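Local coordinates for putative NTP pyrophosphohydrolase (Exiguobacterium sibiricum 255-15, PDB 3NL9), which probably hydrolyses nucleoside triphosphates to nucleoside monophosphates and pyrophosphate, as a member of the all-alpha NTP pyrophosphohydrolases, at the interface of chains A and B. Sequence-based numbering; all coordinates share one arbitrary frame. Chains: chain A/B, putative NTP pyrophosphohydrolase.

Contacts 1 and 2 are neighbouring parts of the two-fold interface in the deposited dimer, with their C-alpha centres about 16 Å apart. Both use helix 87-112 of chain B. Contact 1 takes its middle and contact 2 its last turns. Both also use helix 31-52 of chain A, through A:Glu44 in contact 1 and A:Arg37 in contact 2. Chain A adds helices 117-128 and 156-170 at contact 1 and helix 7-17 with its following loop at contact 2. One helix is thus gripped at successive levels, and symmetry repeats both contacts. Related enzymes of this family form similar dimers, so this one is probably biological.

Contact 1: the interface of chains A and B. Residues chain A 44, 120, 123, 127, 159; chain B 96, 99-100, 103.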
# COMPACT_ATOMS: atom_id res chain seq x y z
N GLU A 44 4.95 -3.03 -7.06
CA GLU A 44 5.78 -3.15 -5.86
C GLU A 44 5.19 -4.09 -4.80
O GLU A 44 5.84 -5.06 -4.41
CB GLU A 44 6.07 -1.75 -5.31
CG GLU A 44 6.89 -0.90 -6.29
CD GLU A 44 8.36 -1.33 -6.36
OE1 GLU A 44 8.84 -2.09 -5.48
OE2 GLU A 44 9.03 -0.93 -7.33
N PHE A 120 11.46 4.62 4.54
CA PHE A 120 10.73 5.65 3.78
C PHE A 120 11.60 6.94 3.66
O PHE A 120 11.66 7.55 2.61
CB PHE A 120 9.37 5.97 4.45
CG PHE A 120 8.63 7.12 3.80
CD1 PHE A 120 8.92 8.42 4.12
CD2 PHE A 120 7.63 6.88 2.86
CE1 PHE A 120 8.25 9.47 3.54
CE2 PHE A 120 6.92 7.95 2.27
CZ PHE A 120 7.24 9.23 2.60
N VAL A 123 14.11 6.64 0.86
CA VAL A 123 13.44 6.72 -0.46
C VAL A 123 13.09 8.17 -0.74
O VAL A 123 13.36 8.70 -1.82
CB VAL A 123 12.18 5.80 -0.52
CG1 VAL A 123 11.34 6.05 -1.76
CG2 VAL A 123 12.60 4.34 -0.53
N ASN A 127 14.61 10.45 -3.80
CA ASN A 127 13.67 10.98 -4.75
C ASN A 127 13.92 12.48 -4.89
O ASN A 127 14.01 13.00 -6.01
CB ASN A 127 12.22 10.72 -4.29
CG ASN A 127 11.70 9.34 -4.71
OD1 ASN A 127 12.40 8.58 -5.39
ND2 ASN A 127 10.44 9.04 -4.34
N LEU A 159 19.11 1.46 1.84
CA LEU A 159 17.94 0.74 2.33
C LEU A 159 18.44 -0.56 2.90
O LEU A 159 18.06 -0.92 4.00
CB LEU A 159 16.88 0.48 1.23
CG LEU A 159 16.09 1.66 0.67
CD1 LEU A 159 15.28 1.31 -0.65
CD2 LEU A 159 15.16 2.22 1.81
N ASP B 96 12.34 -3.22 0.72
CA ASP B 96 12.40 -2.28 -0.41
C ASP B 96 11.04 -2.18 -1.09
O ASP B 96 10.55 -1.08 -1.34
CB ASP B 96 13.44 -2.79 -1.42
CG ASP B 96 13.79 -1.77 -2.51
OD1 ASP B 96 12.96 -0.95 -2.94
OD2 ASP B 96 14.95 -1.84 -2.98
N THR B 99 8.27 -0.48 1.01
CA THR B 99 8.49 0.99 1.16
C THR B 99 8.01 1.71 -0.07
O THR B 99 7.33 2.74 0.04
CB THR B 99 9.97 1.34 1.48
OG1 THR B 99 10.39 0.65 2.67
CG2 THR B 99 10.16 2.84 1.72
N ASP B 100 8.39 1.24 -1.26
CA ASP B 100 7.84 1.84 -2.48
C ASP B 100 6.29 1.73 -2.55
O ASP B 100 5.64 2.66 -2.97
CB ASP B 100 8.47 1.28 -3.77
CG ASP B 100 9.93 1.75 -4.00
OD1 ASP B 100 10.40 2.73 -3.37
OD2 ASP B 100 10.61 1.08 -4.80
N TYR B 103 4.88 4.30 -0.50
CA TYR B 103 5.08 5.61 -1.17
C TYR B 103 3.97 5.88 -2.21
O TYR B 103 3.43 6.99 -2.34
CB TYR B 103 6.46 5.65 -1.87
CG TYR B 103 7.02 7.05 -1.99
CD1 TYR B 103 6.69 7.85 -3.06
CD2 TYR B 103 7.86 7.58 -1.01
CE1 TYR B 103 7.18 9.12 -3.17
CE2 TYR B 103 8.36 8.87 -1.11
CZ TYR B 103 8.02 9.63 -2.21
OH TYR B 103 8.47 10.89 -2.40
O HOH W 1 11.96 -0.14 -6.77
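B:Asp96, B:Thr99, B:Asp100 and B:Tyr103 follow one another at three- or four-residue steps along a regular helix, and helical backbones of chain A carry the residues they meet. A:Phe120 meets the CD2/CE2 rim of B:Tyr103 from one side of the ring plane, with A:Phe120 CE2 3.4 Å from B:Tyr103 CD2. The two rings are tilted by about 26° and strongly offset, so they touch rim to rim and do not stack. Over the opposite face the amide ND2 of A:Asn127 sits above the phenol end, 3.3 Å from B:Tyr103 CZ. The amide plane stands upright on the ring, at 90°. A:Val123 CG1 reaches the same face nearer CD2.

B:Thr99 turns its methyl CG2 towards chain A, with CG2 anti to the backbone N. B:Thr99 CG2 packs 3.5 Å from A:Phe120 CA. The same B:Thr99 CG2 lies 3.6 Å from A:Val123 CG2. A:Leu159 CD1 rests against the carboxylate of B:Asp96, 3.9 Å from its CG.

The acidic side of the patch pairs A:Glu44 with B:Asp100. Their carboxylate planes are 89° apart. A water joins them, 2.7 Å from B:Asp100 OD2 and 3.1 Å from A:Glu44 OE2. A:Glu44 bends at chi2, which lays its CG and CD against B:Asp100 CB. Clustered acidic side chains bind magnesium in this family, so A:Glu44, B:Asp96 and B:Asp100 may belong to a metal site shared between chains.

The patch sits where the middle of B helix 87-112 passes A helices 31-52, 117-128 and 156-170.

Contact 2: the interface of chains A and B. Residues chain A 15, 21-22, 37; chain B 107, 110-111.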
# COMPACT_ATOMS: atom_id res chain seq x y z
N HIS A 15 5.44 15.31 -5.13
CA HIS A 15 4.52 15.65 -6.23
C HIS A 15 4.62 17.07 -6.76
O HIS A 15 4.65 17.26 -7.99
CB HIS A 15 3.05 15.30 -5.88
CG HIS A 15 2.72 13.84 -6.01
ND1 HIS A 15 1.57 13.40 -6.65
CD2 HIS A 15 3.35 12.73 -5.57
CE1 HIS A 15 1.53 12.08 -6.60
NE2 HIS A 15 2.59 11.64 -5.95
N PRO A 21 0.47 15.09 -10.24
CA PRO A 21 -0.81 15.64 -9.83
C PRO A 21 -0.95 15.72 -8.33
O PRO A 21 -0.46 14.85 -7.59
CB PRO A 21 -1.84 14.65 -10.42
CG PRO A 21 -1.14 14.01 -11.58
CD PRO A 21 0.31 13.94 -11.18
N GLY A 22 -1.64 16.77 -7.89
CA GLY A 22 -2.02 16.91 -6.50
C GLY A 22 -3.27 17.77 -6.40
O GLY A 22 -3.36 18.80 -7.04
N ARG A 37 -2.17 4.23 -10.96
CA ARG A 37 -1.73 4.19 -9.58
C ARG A 37 -1.86 2.83 -9.00
O ARG A 37 -0.95 2.39 -8.30
CB ARG A 37 -2.45 5.25 -8.76
CG ARG A 37 -2.09 6.70 -9.27
CD ARG A 37 -2.09 7.70 -8.21
NE ARG A 37 -1.07 7.38 -7.22
CZ ARG A 37 0.21 7.76 -7.26
NH1 ARG A 37 0.69 8.54 -8.25
NH2 ARG A 37 1.00 7.35 -6.30
N GLY B 107 0.96 8.64 -2.40
CA GLY B 107 0.76 9.48 -3.60
C GLY B 107 -0.66 9.48 -4.11
O GLY B 107 -1.15 10.49 -4.63
N VAL B 110 -2.35 11.85 -1.97
CA VAL B 110 -2.03 13.22 -2.47
C VAL B 110 -2.89 13.54 -3.70
O VAL B 110 -3.40 14.67 -3.85
CB VAL B 110 -0.52 13.36 -2.82
CG1 VAL B 110 -0.20 14.64 -3.74
CG2 VAL B 110 0.34 13.32 -1.53
N GLU B 111 -3.05 12.58 -4.59
CA GLU B 111 -3.79 12.86 -5.83
C GLU B 111 -5.28 13.04 -5.54
O GLU B 111 -5.94 13.76 -6.24
CB GLU B 111 -3.56 11.78 -6.88
CG GLU B 111 -2.14 11.76 -7.35
CD GLU B 111 -1.94 11.24 -8.74
OE1 GLU B 111 -2.89 11.26 -9.58
OE2 GLU B 111 -0.78 10.85 -8.99
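The last turns of helix 87-112 in chain B dock here against helix 7-17 of chain A, the loop that follows it, and helix 31-52. B:Val110 places its methyl CG1 over the face of the A:His15 imidazole, 4.0 Å from the ring centroid, in a CH-pi contact. CG1 is anti to the backbone N (chi1 163°), which points this branch at the ring. The imidazole is held from within its own chain. A:His15 ND1 donates a nearly straight hydrogen bond of 2.7 Å to the carbonyl O of A:Pro21. The acceptor lies close to the ring plane, which probably fixes the rotation of the imidazole. The bond also ties the loop back to helix 7-17.

B:Glu111 runs out beside A:Pro21, pointing the same way, and its chain is extended beyond CG. B:Glu111 OE1 touches A:Pro21 CB at 3.6 Å. On the other side, B:Glu111 OE2 forms a salt bridge with A:Arg37 NH1 at 2.8 Å. This bond is bent, with 122° at the hydrogen. NH1 approaches from above the carboxylate plane, and OE2 lies well out of the guanidinium plane. Charge attraction probably counts for more than hydrogen-bond direction.

A:Arg37 folds at chi2 and chi3. This brings its CD to 3.6 Å from B:Glu111 CD and lays one guanidinium face over the backbone of B:Gly107. A:Arg37 NH2 lies 3.4 Å from B:Gly107 CA. With no side chain, B:Gly107 lets the guanidinium approach, and lies beyond the A:His15 CE1/NE2 rim on the face that B:Val110 covers. A:Gly22 packs beside B:Val110.

In the fold, the site clasps the C-terminal end of B helix 87-112 between the N-terminal segment and helix 31-52 of chain A.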